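Local structure of membrane-anchored mycosin mycp1 (4HVL) at residues D70-N74 and D97-T103; E82-V88 and R127-H133. The protein probably cleaves peptide bonds as a membrane-anchored, subtilisin-like serine protease of the S8 family, an essential component of the type VII (ESX-1) secretion system. One frame throughout, in Å; residues are numbered along the deposited sequence.

Interaction 1 (D70-N74 and D97-T103); sequences DTGVN and DCDAHGT. With ZN (zinc ion), chain G.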
loop_
_atom_site.group_PDB
_atom_site.type_symbol
_atom_site.label_atom_id
_atom_site.label_comp_id
_atom_site.label_asym_id
_atom_site.label_seq_id
_atom_site.Cartn_x
_atom_site.Cartn_y
_atom_site.Cartn_z
ATOM N N ASP A 70 -4.547 0.349 -6.205
ATOM C CA ASP A 70 -5.123 -0.835 -5.569
ATOM C C ASP A 70 -6.073 -1.499 -6.609
ATOM O O ASP A 70 -5.745 -1.507 -7.803
ATOM C CB ASP A 70 -5.838 -0.383 -4.286
ATOM C CG ASP A 70 -6.032 -1.501 -3.270
ATOM O OD1 ASP A 70 -6.704 -2.501 -3.643
ATOM O OD2 ASP A 70 -5.555 -1.352 -2.096
ATOM N N THR A 71 -7.225 -2.035 -6.192
ATOM C CA THR A 71 -8.094 -2.787 -7.097
ATOM C C THR A 71 -9.336 -1.957 -7.521
ATOM O O THR A 71 -10.353 -2.524 -7.926
ATOM C CB THR A 71 -8.593 -4.094 -6.437
ATOM O OG1 THR A 71 -9.448 -3.755 -5.334
ATOM C CG2 THR A 71 -7.426 -4.948 -5.948
ATOM N N GLY A 72 -9.260 -0.626 -7.431
ATOM C CA GLY A 72 -10.453 0.185 -7.665
ATOM C C GLY A 72 -11.287 0.359 -6.399
ATOM O O GLY A 72 -11.057 -0.303 -5.358
ATOM N N VAL A 73 -12.259 1.259 -6.496
ATOM C CA VAL A 73 -13.123 1.623 -5.377
ATOM C C VAL A 73 -14.556 1.790 -5.866
ATOM O O VAL A 73 -14.799 2.447 -6.896
ATOM C CB VAL A 73 -12.685 2.951 -4.737
ATOM C CG1 VAL A 73 -13.672 3.381 -3.654
ATOM C CG2 VAL A 73 -11.293 2.827 -4.133
ATOM N N ASN A 74 -15.495 1.167 -5.155
ATOM C CA ASN A 74 -16.898 1.439 -5.369
ATOM C C ASN A 74 -17.271 2.524 -4.379
ATOM O O ASN A 74 -17.291 2.300 -3.179
ATOM C CB ASN A 74 -17.744 0.193 -5.203
ATOM C CG ASN A 74 -17.509 -0.816 -6.288
ATOM O OD1 ASN A 74 -17.265 -0.470 -7.454
ATOM N ND2 ASN A 74 -17.588 -2.079 -5.924
ATOM N N ASP A 97 -14.556 -1.554 -8.132
ATOM C CA ASP A 97 -13.805 -2.513 -7.336
ATOM C C ASP A 97 -14.482 -3.866 -7.539
ATOM O O ASP A 97 -15.614 -4.032 -7.139
ATOM C CB ASP A 97 -13.835 -2.142 -5.849
ATOM C CG ASP A 97 -12.995 -3.053 -5.007
ATOM O OD1 ASP A 97 -12.282 -3.928 -5.597
ATOM O OD2 ASP A 97 -12.997 -2.847 -3.764
ATOM N N CYS A 98 -13.765 -4.808 -8.146
ATOM C CA CYS A 98 -14.277 -6.150 -8.377
ATOM C C CYS A 98 -13.701 -7.141 -7.342
ATOM O O CYS A 98 -14.064 -8.304 -7.345
ATOM C CB CYS A 98 -13.929 -6.579 -9.818
ATOM S SG CYS A 98 -14.951 -7.868 -10.559
ATOM N N ASP A 99 -12.862 -6.663 -6.423
ATOM C CA ASP A 99 -12.082 -7.542 -5.549
ATOM C C ASP A 99 -12.369 -7.349 -4.065
ATOM O O ASP A 99 -11.701 -7.932 -3.245
ATOM C CB ASP A 99 -10.585 -7.294 -5.778
ATOM C CG ASP A 99 -10.135 -7.685 -7.171
ATOM O OD1 ASP A 99 -10.661 -7.146 -8.162
ATOM O OD2 ASP A 99 -9.270 -8.555 -7.266
ATOM N N ALA A 100 -13.292 -6.467 -3.710
ATOM C CA ALA A 100 -13.547 -6.185 -2.306
ATOM C C ALA A 100 -12.244 -5.905 -1.588
ATOM O O ALA A 100 -11.970 -6.486 -0.551
ATOM C CB ALA A 100 -14.283 -7.354 -1.658
ATOM N N HIS A 101 -11.433 -5.015 -2.149
ATOM C CA HIS A 101 -10.143 -4.746 -1.596
ATOM C C HIS A 101 -9.877 -3.237 -1.587
ATOM O O HIS A 101 -9.812 -2.627 -0.514
ATOM C CB HIS A 101 -9.068 -5.556 -2.360
ATOM C CG HIS A 101 -7.720 -5.531 -1.717
ATOM N ND1 HIS A 101 -6.818 -4.514 -1.943
ATOM C CD2 HIS A 101 -7.136 -6.357 -0.814
ATOM C CE1 HIS A 101 -5.721 -4.731 -1.234
ATOM N NE2 HIS A 101 -5.891 -5.836 -0.533
ATOM N N GLY A 102 -9.758 -2.634 -2.764
ATOM C CA GLY A 102 -9.434 -1.219 -2.874
ATOM C C GLY A 102 -10.408 -0.301 -2.154
ATOM O O GLY A 102 -10.021 0.715 -1.571
ATOM N N THR A 103 -11.677 -0.670 -2.175
ATOM C CA THR A 103 -12.688 0.095 -1.457
ATOM C C THR A 103 -12.331 0.118 0.029
ATOM O O THR A 103 -12.431 1.150 0.692
ATOM C CB THR A 103 -14.081 -0.539 -1.652
ATOM O OG1 THR A 103 -14.382 -0.577 -3.060
ATOM C CG2 THR A 103 -15.132 0.274 -0.929
HETATM ZN ZN ZN G . -4.235 -6.685 0.531
HETATM O O HOH W 1 -11.178 -4.720 -9.121
HETATM O O HOH W 2 -4.326 -8.724 -0.115
#
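The backbone of D70-N74 leaves a strand end and runs past the turn that leads into helix 102-110, with CA-CA separations of 4.7 Å for T71-G102, 4.3 Å for G72-D97 and 4.2 Å for V73-T103. Glycine at 102 permits this approach: an ideal CB modelled on G102 would stand 2.0 Å from G72 O. At the far end, N74 N donates to T103 OG1 (2.9 Å) and D97 N to N74 OD1 (3.0 Å).

The D97 carboxylate organises the turn. D97 OD1 accepts from D99 N (2.9 Å), an Asx turn, and from T71 OG1 (2.9 Å); D97 OD2 takes T103 N (3.0 Å), T103 OG1 (2.8 Å) and H101 N (3.1 Å). T71 OG1 in turn accepts from G102 N (2.8 Å).

H101, at the helix N-cap, donates from ND1 to D70 OD1 (2.6 Å, 162° at the hydrogen), while S180 and T105 hold D70 OD2. The other ring nitrogen, H101 NE2, binds zinc at 2.1 Å, a metal that S312 also ligates. D70, H101 and S312 are the predicted charge relay system, so the arrangement is consistent with the Asp-His pair of a subtilisin-type catalytic triad, here with zinc bridging histidine and serine.

Interaction 2 (E82-V88 and R127-H133); sequences EPGGDFV and RILSLRH. With ZN (zinc ion), chain B.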
loop_
_atom_site.group_PDB
_atom_site.type_symbol
_atom_site.label_atom_id
_atom_site.label_comp_id
_atom_site.label_asym_id
_atom_site.label_seq_id
_atom_site.Cartn_x
_atom_site.Cartn_y
_atom_site.Cartn_z
ATOM N N GLU A 82 -12.701 9.492 -6.137
ATOM C CA GLU A 82 -12.778 10.122 -7.447
ATOM C C GLU A 82 -11.959 9.300 -8.447
ATOM O O GLU A 82 -11.005 8.614 -8.046
ATOM C CB GLU A 82 -12.298 11.565 -7.357
ATOM C CG GLU A 82 -13.217 12.445 -6.516
ATOM C CD GLU A 82 -12.601 13.802 -6.178
ATOM O OE1 GLU A 82 -12.428 14.610 -7.105
ATOM O OE2 GLU A 82 -12.279 14.068 -4.993
ATOM N N PRO A 83 -12.364 9.318 -9.734
ATOM C CA PRO A 83 -11.675 8.528 -10.740
ATOM C C PRO A 83 -10.181 8.890 -10.851
ATOM O O PRO A 83 -9.830 10.060 -11.001
ATOM C CB PRO A 83 -12.413 8.856 -12.061
ATOM C CG PRO A 83 -13.562 9.776 -11.713
ATOM C CD PRO A 83 -13.575 10.011 -10.236
ATOM N N GLY A 84 -9.313 7.900 -10.739
ATOM C CA GLY A 84 -7.879 8.114 -10.945
ATOM C C GLY A 84 -7.321 7.327 -12.117
ATOM O O GLY A 84 -6.138 7.410 -12.404
ATOM N N GLY A 85 -8.170 6.561 -12.793
ATOM C CA GLY A 85 -7.732 5.732 -13.911
ATOM C C GLY A 85 -7.700 4.232 -13.639
ATOM O O GLY A 85 -7.670 3.771 -12.478
ATOM N N ASP A 86 -7.717 3.483 -14.739
ATOM C CA ASP A 86 -7.761 2.025 -14.730
ATOM C C ASP A 86 -6.600 1.485 -15.545
ATOM O O ASP A 86 -6.416 1.866 -16.708
ATOM C CB ASP A 86 -9.084 1.582 -15.337
ATOM C CG ASP A 86 -9.536 0.222 -14.862
ATOM O OD1 ASP A 86 -8.708 -0.674 -14.622
ATOM O OD2 ASP A 86 -10.761 0.022 -14.775
ATOM N N PHE A 87 -5.833 0.595 -14.929
ATOM C CA PHE A 87 -4.699 -0.065 -15.566
ATOM C C PHE A 87 -4.942 -1.566 -15.708
ATOM O O PHE A 87 -4.038 -2.304 -16.015
ATOM C CB PHE A 87 -3.438 0.250 -14.764
ATOM C CG PHE A 87 -3.110 1.726 -14.745
ATOM C CD1 PHE A 87 -3.870 2.605 -14.013
ATOM C CD2 PHE A 87 -2.078 2.223 -15.501
ATOM C CE1 PHE A 87 -3.608 3.959 -14.035
ATOM C CE2 PHE A 87 -1.797 3.586 -15.518
ATOM C CZ PHE A 87 -2.560 4.447 -14.773
ATOM N N VAL A 88 -6.192 -1.988 -15.515
ATOM C CA VAL A 88 -6.646 -3.380 -15.720
ATOM C C VAL A 88 -7.610 -3.438 -16.891
ATOM O O VAL A 88 -7.368 -4.129 -17.905
ATOM C CB VAL A 88 -7.324 -3.898 -14.426
ATOM C CG1 VAL A 88 -7.955 -5.276 -14.620
ATOM C CG2 VAL A 88 -6.287 -3.921 -13.315
ATOM N N ARG A 127 -9.256 13.980 0.327
ATOM C CA ARG A 127 -9.790 13.448 -0.933
ATOM C C ARG A 127 -9.102 12.118 -1.255
ATOM O O ARG A 127 -7.968 11.886 -0.831
ATOM C CB ARG A 127 -9.578 14.417 -2.088
ATOM C CG ARG A 127 -10.558 15.576 -2.099
ATOM C CD ARG A 127 -10.151 16.663 -3.092
ATOM N NE ARG A 127 -10.462 16.327 -4.485
ATOM C CZ ARG A 127 -9.577 16.168 -5.478
ATOM N NH1 ARG A 127 -8.260 16.286 -5.275
ATOM N NH2 ARG A 127 -10.006 15.878 -6.704
ATOM N N ILE A 128 -9.795 11.268 -2.009
ATOM C CA ILE A 128 -9.295 9.960 -2.436
ATOM C C ILE A 128 -9.388 9.870 -3.961
ATOM O O ILE A 128 -10.480 10.028 -4.519
ATOM C CB ILE A 128 -10.208 8.846 -1.883
ATOM C CG1 ILE A 128 -10.196 8.834 -0.361
ATOM C CG2 ILE A 128 -9.838 7.478 -2.442
ATOM C CD1 ILE A 128 -11.558 8.485 0.212
ATOM N N LEU A 129 -8.261 9.622 -4.621
ATOM C CA LEU A 129 -8.248 9.293 -6.051
ATOM C C LEU A 129 -7.985 7.796 -6.180
ATOM O O LEU A 129 -7.033 7.289 -5.559
ATOM C CB LEU A 129 -7.155 10.069 -6.763
ATOM C CG LEU A 129 -7.237 11.574 -6.543
ATOM C CD1 LEU A 129 -6.102 12.269 -7.274
ATOM C CD2 LEU A 129 -8.588 12.122 -6.988
ATOM N N SER A 130 -8.833 7.094 -6.934
ATOM C CA SER A 130 -8.717 5.633 -7.098
ATOM C C SER A 130 -8.125 5.231 -8.455
ATOM O O SER A 130 -8.688 5.517 -9.510
ATOM C CB SER A 130 -10.085 4.952 -6.919
ATOM O OG SER A 130 -10.001 3.534 -7.119
ATOM N N LEU A 131 -6.990 4.550 -8.405
ATOM C CA LEU A 131 -6.355 3.983 -9.594
ATOM C C LEU A 131 -6.405 2.477 -9.449
ATOM O O LEU A 131 -5.897 1.927 -8.452
ATOM C CB LEU A 131 -4.900 4.409 -9.693
ATOM C CG LEU A 131 -4.584 5.883 -9.911
ATOM C CD1 LEU A 131 -4.601 6.667 -8.592
ATOM C CD2 LEU A 131 -3.219 6.018 -10.577
ATOM N N ARG A 132 -7.042 1.801 -10.402
ATOM C CA ARG A 132 -7.065 0.359 -10.391
ATOM C C ARG A 132 -5.842 -0.155 -11.165
ATOM O O ARG A 132 -5.708 0.075 -12.367
ATOM C CB ARG A 132 -8.367 -0.231 -10.944
ATOM C CG ARG A 132 -8.277 -1.749 -11.068
ATOM C CD ARG A 132 -9.608 -2.445 -11.131
ATOM N NE ARG A 132 -10.289 -2.183 -12.400
ATOM C CZ ARG A 132 -11.395 -2.800 -12.794
ATOM N NH1 ARG A 132 -11.949 -3.722 -12.032
ATOM N NH2 ARG A 132 -11.952 -2.471 -13.949
ATOM N N HIS A 133 -4.975 -0.858 -10.454
ATOM C CA HIS A 133 -3.810 -1.495 -11.043
ATOM C C HIS A 133 -3.893 -3.038 -11.037
ATOM O O HIS A 133 -3.271 -3.671 -11.895
ATOM C CB HIS A 133 -2.528 -1.029 -10.352
ATOM C CG HIS A 133 -1.310 -1.738 -10.844
ATOM N ND1 HIS A 133 -0.780 -2.826 -10.193
ATOM C CD2 HIS A 133 -0.604 -1.604 -11.991
ATOM C CE1 HIS A 133 0.237 -3.302 -10.887
ATOM N NE2 HIS A 133 0.366 -2.573 -11.980
HETATM ZN ZN ZN B . -1.338 -3.951 -8.459
HETATM O O HOH W 3 -12.513 12.357 -2.569
#
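Strands 82-86 and 127-132 form the parallel edge pair of the seven-stranded subtilisin-type sheet, their axes 4.4 Å apart at closest approach and 24° from parallel. E82 N to I128 O (2.8 Å) and S130 N to E82 O (2.9 Å) set the first register; R132 N to G85 O (2.9 Å) and F87 N to R132 O (2.6 Å) set the second. The one-residue shift between P83 and D86 is a beta bulge, occupied by G84 and G85. A CB on G84 would clash with S130 O at 2.7 Å, and the backbone of G85 (phi 108°, psi 160°) would jam a side chain against the preceding carbonyl.

Side chains lock both ends. E82 (chi1 m, chi2 t) extends so that its OE1 meets R127 NH2 in a 2.8 Å salt bridge, while OE2 reaches I128 N through a water. R132 (chi1 and chi2 t, chi3 p) folds its guanidinium alongside D86, with R132 NH2 2.9 Å from D86 OD2 and R132 NE 3.1 Å from D86 OD1; V88 CG1 lies over one face of that guanidinium. D86 OD1 also accepts from V88 N (3.0 Å), an Asx turn. F87, in the m rotamer, places CE1 4.0 Å from L131 CD2, and the ring also packs on R164 and A165 of helix 154-171.

H133 points its CB away from 82-88. Its NE2 is hydrogen-bonded to S158 O, and T134 and E181 share its metal: H133 ND1 binds zinc at 2.1 Å.

Overall arrangement
From the N terminus, strand 65-70 delivers D70-N74, the chain then forms edge strand 82-86, passes through D97-T103 into helix 102-110, and returns as strand 127-132. Interaction 1 closes a loop with 22 residues between its segments, interaction 2 one with 38. Because the segments alternate, the loops cross rather than nest: E82-V88 lies inside the first, D97-T103 inside the second. The centres of the two contacts are about 10 Å apart, and they meet where 127-132 lies between 82-86 and 65-70: D70 N is 3.1 Å from L131 O and D70 O 2.8 Å from H133 N, both probable hydrogen bonds. Together they tie the sheet edge to the predicted catalytic aspartate and the histidine-bearing helix start.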